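Local structure of malonyl CoA-acyl carrier protein transacylase (Synechocystis sp. PCC 6803 substr. Kazusa, 4RR5) at residues 81-86 and 249-254; 271-274 and 280-283. The protein transfers the malonyl group of malonyl-CoA to holo-acyl carrier protein, supplying malonyl-ACP for fatty acid biosynthesis. All blocks are in the same frame, centred on the assembly; numbering follows the deposited sequence.

Contact 1: residues 81-86 and 249-254; sequences PDYVAG and VNLGEI
Ile254 lays its CD1 methyl over one face of the Tyr83 ring, a CH-pi contact in which CD1 stands 3.8 Å from the ring centroid and 26° off the ring normal. Ile254 CD1 is displaced toward the rim, 3.4 Å from Tyr83 CE1. On the opposite face lies CB of the neighbouring Asp82. Leu251 meets the root of the same side chain: its CD2 comes within 3.8 Å of Tyr83 CB and approaches the ring obliquely. With CG of Tyr83 anti to its own carbonyl carbon (chi1 -44°), the ring runs out from the strand toward Ile254, and Tyr83 OH ends 3.4 Å from the backbone O of Ile254. Replacing Tyr83 by alanine would probably leave the CD1 methyl of Ile254 without its aromatic platform and open a gap between strand and helix beside Leu251 and Ile254. Strand 83-86 pairs in parallel with strand 3-7, through backbone bonds to Thr3 and Trp5, while Val84 bonds through its backbone to Pro214 and Leu216 on its other side. Helix 244-254 lies against this sheet, Leu251 also touching Ala4 of strand 3-7 and Leu216 of strand 215-217.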
loop_
_atom_site.group_PDB
_atom_site.type_symbol
_atom_site.label_atom_id
_atom_site.label_comp_id
_atom_site.label_asym_id
_atom_site.label_seq_id
_atom_site.Cartn_x
_atom_site.Cartn_y
_atom_site.Cartn_z
ATOM N N PRO A 81 17.943 1.528 -0.955
ATOM C CA PRO A 81 17.261 0.353 -0.403
ATOM C C PRO A 81 17.917 -0.952 -0.838
ATOM O O PRO A 81 18.444 -1.042 -1.947
ATOM C CB PRO A 81 15.858 0.469 -0.991
ATOM C CG PRO A 81 16.105 1.061 -2.346
ATOM C CD PRO A 81 17.309 1.986 -2.204
ATOM N N ASP A 82 17.893 -1.955 0.028
ATOM C CA ASP A 82 18.316 -3.286 -0.378
ATOM C C ASP A 82 17.092 -4.062 -0.848
ATOM O O ASP A 82 17.148 -4.783 -1.840
ATOM C CB ASP A 82 19.019 -4.015 0.768
ATOM C CG ASP A 82 20.311 -3.328 1.194
ATOM O OD1 ASP A 82 21.310 -3.431 0.444
ATOM O OD2 ASP A 82 20.325 -2.702 2.279
ATOM N N TYR A 83 15.980 -3.883 -0.137
ATOM C CA TYR A 83 14.701 -4.493 -0.501
ATOM C C TYR A 83 13.585 -3.455 -0.512
ATOM O O TYR A 83 13.594 -2.533 0.307
ATOM C CB TYR A 83 14.347 -5.603 0.475
ATOM C CG TYR A 83 15.507 -6.508 0.797
ATOM C CD1 TYR A 83 15.932 -7.471 -0.113
ATOM C CD2 TYR A 83 16.179 -6.408 2.012
ATOM C CE1 TYR A 83 16.995 -8.309 0.174
ATOM C CE2 TYR A 83 17.245 -7.246 2.310
ATOM C CZ TYR A 83 17.645 -8.194 1.385
ATOM O OH TYR A 83 18.700 -9.033 1.671
ATOM N N VAL A 84 12.624 -3.610 -1.427
ATOM C CA VAL A 84 11.413 -2.789 -1.407
ATOM C C VAL A 84 10.120 -3.616 -1.349
ATOM O O VAL A 84 10.051 -4.751 -1.839
ATOM C CB VAL A 84 11.336 -1.848 -2.632
ATOM C CG1 VAL A 84 12.504 -0.883 -2.618
ATOM C CG2 VAL A 84 11.292 -2.641 -3.941
ATOM N N ALA A 85 9.103 -3.032 -0.720
ATOM C CA ALA A 85 7.746 -3.579 -0.714
ATOM C C ALA A 85 6.773 -2.417 -0.460
ATOM O O ALA A 85 7.201 -1.330 -0.073
ATOM C CB ALA A 85 7.596 -4.666 0.340
ATOM N N GLY A 86 5.482 -2.637 -0.684
ATOM C CA GLY A 86 4.503 -1.596 -0.442
ATOM C C GLY A 86 3.144 -2.197 -0.205
ATOM O O GLY A 86 2.809 -3.222 -0.780
ATOM N N VAL A 249 8.192 -11.184 7.470
ATOM C CA VAL A 249 8.942 -12.380 7.830
ATOM C C VAL A 249 9.997 -12.701 6.779
ATOM O O VAL A 249 11.135 -13.044 7.122
ATOM C CB VAL A 249 8.020 -13.602 8.001
ATOM C CG1 VAL A 249 8.828 -14.812 8.435
ATOM C CG2 VAL A 249 6.916 -13.309 9.002
ATOM N N ASN A 250 9.616 -12.590 5.505
ATOM C CA ASN A 250 10.537 -12.842 4.395
ATOM C C ASN A 250 11.711 -11.889 4.410
ATOM O O ASN A 250 12.838 -12.263 4.084
ATOM C CB ASN A 250 9.822 -12.726 3.059
ATOM C CG ASN A 250 8.879 -13.878 2.808
ATOM O OD1 ASN A 250 8.563 -14.644 3.721
ATOM N ND2 ASN A 250 8.417 -14.008 1.570
ATOM N N LEU A 251 11.419 -10.647 4.779
ATOM C CA LEU A 251 12.426 -9.609 4.880
ATOM C C LEU A 251 13.443 -9.988 5.928
ATOM O O LEU A 251 14.624 -10.149 5.622
ATOM C CB LEU A 251 11.788 -8.269 5.228
ATOM C CG LEU A 251 11.075 -7.542 4.091
ATOM C CD1 LEU A 251 10.560 -6.198 4.589
ATOM C CD2 LEU A 251 12.020 -7.377 2.913
ATOM N N GLY A 252 12.965 -10.142 7.162
ATOM C CA GLY A 252 13.802 -10.491 8.295
ATOM C C GLY A 252 14.677 -11.710 8.063
ATOM O O GLY A 252 15.759 -11.823 8.642
ATOM N N GLU A 253 14.235 -12.607 7.187
ATOM C CA GLU A 253 14.937 -13.869 6.991
ATOM C C GLU A 253 15.805 -13.926 5.732
ATOM O O GLU A 253 16.723 -14.744 5.652
ATOM C CB GLU A 253 13.926 -15.019 6.988
ATOM C CG GLU A 253 13.257 -15.198 8.351
ATOM C CD GLU A 253 12.520 -16.516 8.492
ATOM O OE1 GLU A 253 11.826 -16.928 7.534
ATOM O OE2 GLU A 253 12.650 -17.145 9.565
ATOM N N ILE A 254 15.544 -13.076 4.748
ATOM C CA ILE A 254 16.438 -13.066 3.593
ATOM C C ILE A 254 17.651 -12.173 3.858
ATOM O O ILE A 254 18.559 -12.097 3.027
ATOM C CB ILE A 254 15.743 -12.596 2.290
ATOM C CG1 ILE A 254 15.171 -11.180 2.449
ATOM C CG2 ILE A 254 14.684 -13.587 1.861
ATOM C CD1 ILE A 254 14.620 -10.594 1.162
#

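Contact 2: residues 271-274 and 280-283; sequences LCKR and NLKN
The last turn of helix 267-273 lies beside strand 280-284 with Cys272 and Leu281 as the nearest backbone pair, their CA atoms 8.2 Å apart, a spacing bridged by side chains. Leu281 carries the strand's half of the contact, and each of its two methyls has its own partner on the helix. Leu281 CD2 faces Cys272, 4.1 Å from both Cys272 SG and Cys272 CB, so the touch is spread along the short side chain. The thiol sulfur is trans to the backbone N of Cys272 (chi1 -159°), on the side of its carbonyl carbon, while the CB itself is directed at the strand. The other branch, Leu281 CD1, meets the aliphatic root of Lys273, 3.7 Å from Lys273 CG, and the two side chains cross obliquely. From CG onward the lysine chain is extended, and its ammonium end is carried away from the leucine; the hydrocarbon part alone makes this contact. The two segments belong to a beta-alpha-beta unit, in which strand 258-262 leads through helix 267-273 into the parallel strand 280-284, and a loop of five residues separates the segments. Tyr259 of the first strand touches both Cys272 and Leu281, which places the pair in the layer between helix and sheet. Burial falls off across the contact, from the buried Cys272 through the partly exposed Leu281 to the exposed Lys273. The summed buried surface is modest, 121 Å². Beyond the apolar pair, Asn283 ND2 donates a hydrogen bond to Thr269 OG1, a further link between this strand and the same helix. Met248 of helix 244-254 also touches Cys272.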
loop_
_atom_site.group_PDB
_atom_site.type_symbol
_atom_site.label_atom_id
_atom_site.label_comp_id
_atom_site.label_asym_id
_atom_site.label_seq_id
_atom_site.Cartn_x
_atom_site.Cartn_y
_atom_site.Cartn_z
ATOM N N LEU A 271 2.923 -2.491 12.552
ATOM C CA LEU A 271 2.752 -3.900 12.217
ATOM C C LEU A 271 4.047 -4.663 12.463
ATOM O O LEU A 271 4.040 -5.723 13.082
ATOM C CB LEU A 271 2.303 -4.067 10.761
ATOM C CG LEU A 271 0.867 -3.626 10.477
ATOM C CD1 LEU A 271 0.555 -3.689 9.008
ATOM C CD2 LEU A 271 -0.091 -4.493 11.252
ATOM N N CYS A 272 5.161 -4.115 11.990
ATOM C CA CYS A 272 6.445 -4.797 12.127
ATOM C C CYS A 272 6.863 -5.039 13.581
ATOM O O CYS A 272 7.579 -6.005 13.877
ATOM C CB CYS A 272 7.545 -4.015 11.426
ATOM S SG CYS A 272 8.956 -5.068 11.033
ATOM N N LYS A 273 6.420 -4.161 14.474
ATOM C CA LYS A 273 6.717 -4.297 15.892
ATOM C C LYS A 273 6.308 -5.678 16.370
ATOM O O LYS A 273 7.128 -6.454 16.859
ATOM C CB LYS A 273 5.997 -3.222 16.706
ATOM C CG LYS A 273 6.694 -1.871 16.708
ATOM C CD LYS A 273 6.045 -0.931 17.715
ATOM C CE LYS A 273 6.677 0.458 17.655
ATOM N NZ LYS A 273 6.187 1.313 18.762
ATOM N N ARG A 274 5.032 -5.984 16.172
ATOM C CA ARG A 274 4.443 -7.223 16.649
ATOM C C ARG A 274 4.566 -8.371 15.651
ATOM O O ARG A 274 3.739 -9.285 15.671
ATOM C CB ARG A 274 2.974 -6.982 16.991
ATOM C CG ARG A 274 2.779 -5.813 17.947
ATOM C CD ARG A 274 1.328 -5.367 18.062
ATOM N NE ARG A 274 1.221 -4.279 19.024
ATOM C CZ ARG A 274 0.901 -4.436 20.306
ATOM N NH1 ARG A 274 0.626 -5.648 20.779
ATOM N NH2 ARG A 274 0.846 -3.379 21.113
ATOM N N ASN A 280 15.049 -3.038 13.129
ATOM C CA ASN A 280 15.130 -1.618 13.446
ATOM C C ASN A 280 14.193 -0.813 12.573
ATOM O O ASN A 280 14.202 -0.953 11.351
ATOM C CB ASN A 280 16.554 -1.115 13.266
ATOM C CG ASN A 280 17.558 -1.963 13.998
ATOM O OD1 ASN A 280 17.761 -1.798 15.202
ATOM N ND2 ASN A 280 18.188 -2.891 13.277
ATOM N N LEU A 281 13.411 0.048 13.206
ATOM C CA LEU A 281 12.381 0.804 12.510
ATOM C C LEU A 281 12.691 2.300 12.405
ATOM O O LEU A 281 13.046 2.946 13.399
ATOM C CB LEU A 281 11.036 0.609 13.222
ATOM C CG LEU A 281 10.785 -0.818 13.725
ATOM C CD1 LEU A 281 9.456 -0.910 14.461
ATOM C CD2 LEU A 281 10.871 -1.845 12.592
ATOM N N LYS A 282 12.557 2.852 11.200
ATOM C CA LYS A 282 12.420 4.301 11.055
ATOM C C LYS A 282 11.159 4.662 10.279
ATOM O O LYS A 282 10.703 3.912 9.414
ATOM C CB LYS A 282 13.634 4.931 10.370
ATOM C CG LYS A 282 14.909 4.152 10.463
ATOM C CD LYS A 282 16.096 5.009 10.010
ATOM C CE LYS A 282 16.536 5.974 11.090
ATOM N NZ LYS A 282 17.055 5.252 12.290
ATOM N N ASN A 283 10.603 5.819 10.612
ATOM C CA ASN A 283 9.477 6.376 9.891
ATOM C C ASN A 283 9.880 7.654 9.177
ATOM O O ASN A 283 10.070 8.702 9.808
ATOM C CB ASN A 283 8.326 6.637 10.847
ATOM C CG ASN A 283 7.801 5.378 11.442
ATOM O OD1 ASN A 283 8.080 5.055 12.599
ATOM N ND2 ASN A 283 7.060 4.620 10.638
#

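In the fold
Contacts 1 and 2 each set a helix against one parallel sheet, whose strand order is 83-86, 3-7, 258-262, 280-284, so contact 1 uses strand 83-86 and contact 2 strand 280-284, with strands 3-7 and 258-262 between them. Their centres are 13 Å apart and their nearest atoms about 7 Å, without touching. Helix 244-254 relates them: it supplies one side of contact 1, and its Met248 reaches Cys272 of contact 2. Along the chain they follow in series. Both lie away from Ser88 and His188, the active-site residues inferred by similarity. Strand 83-86 nevertheless runs to Gly86, the first glycine of a GxSxG sequence consistent with a nucleophile elbow around Ser88, which makes contact 1 the one on the strand leading there.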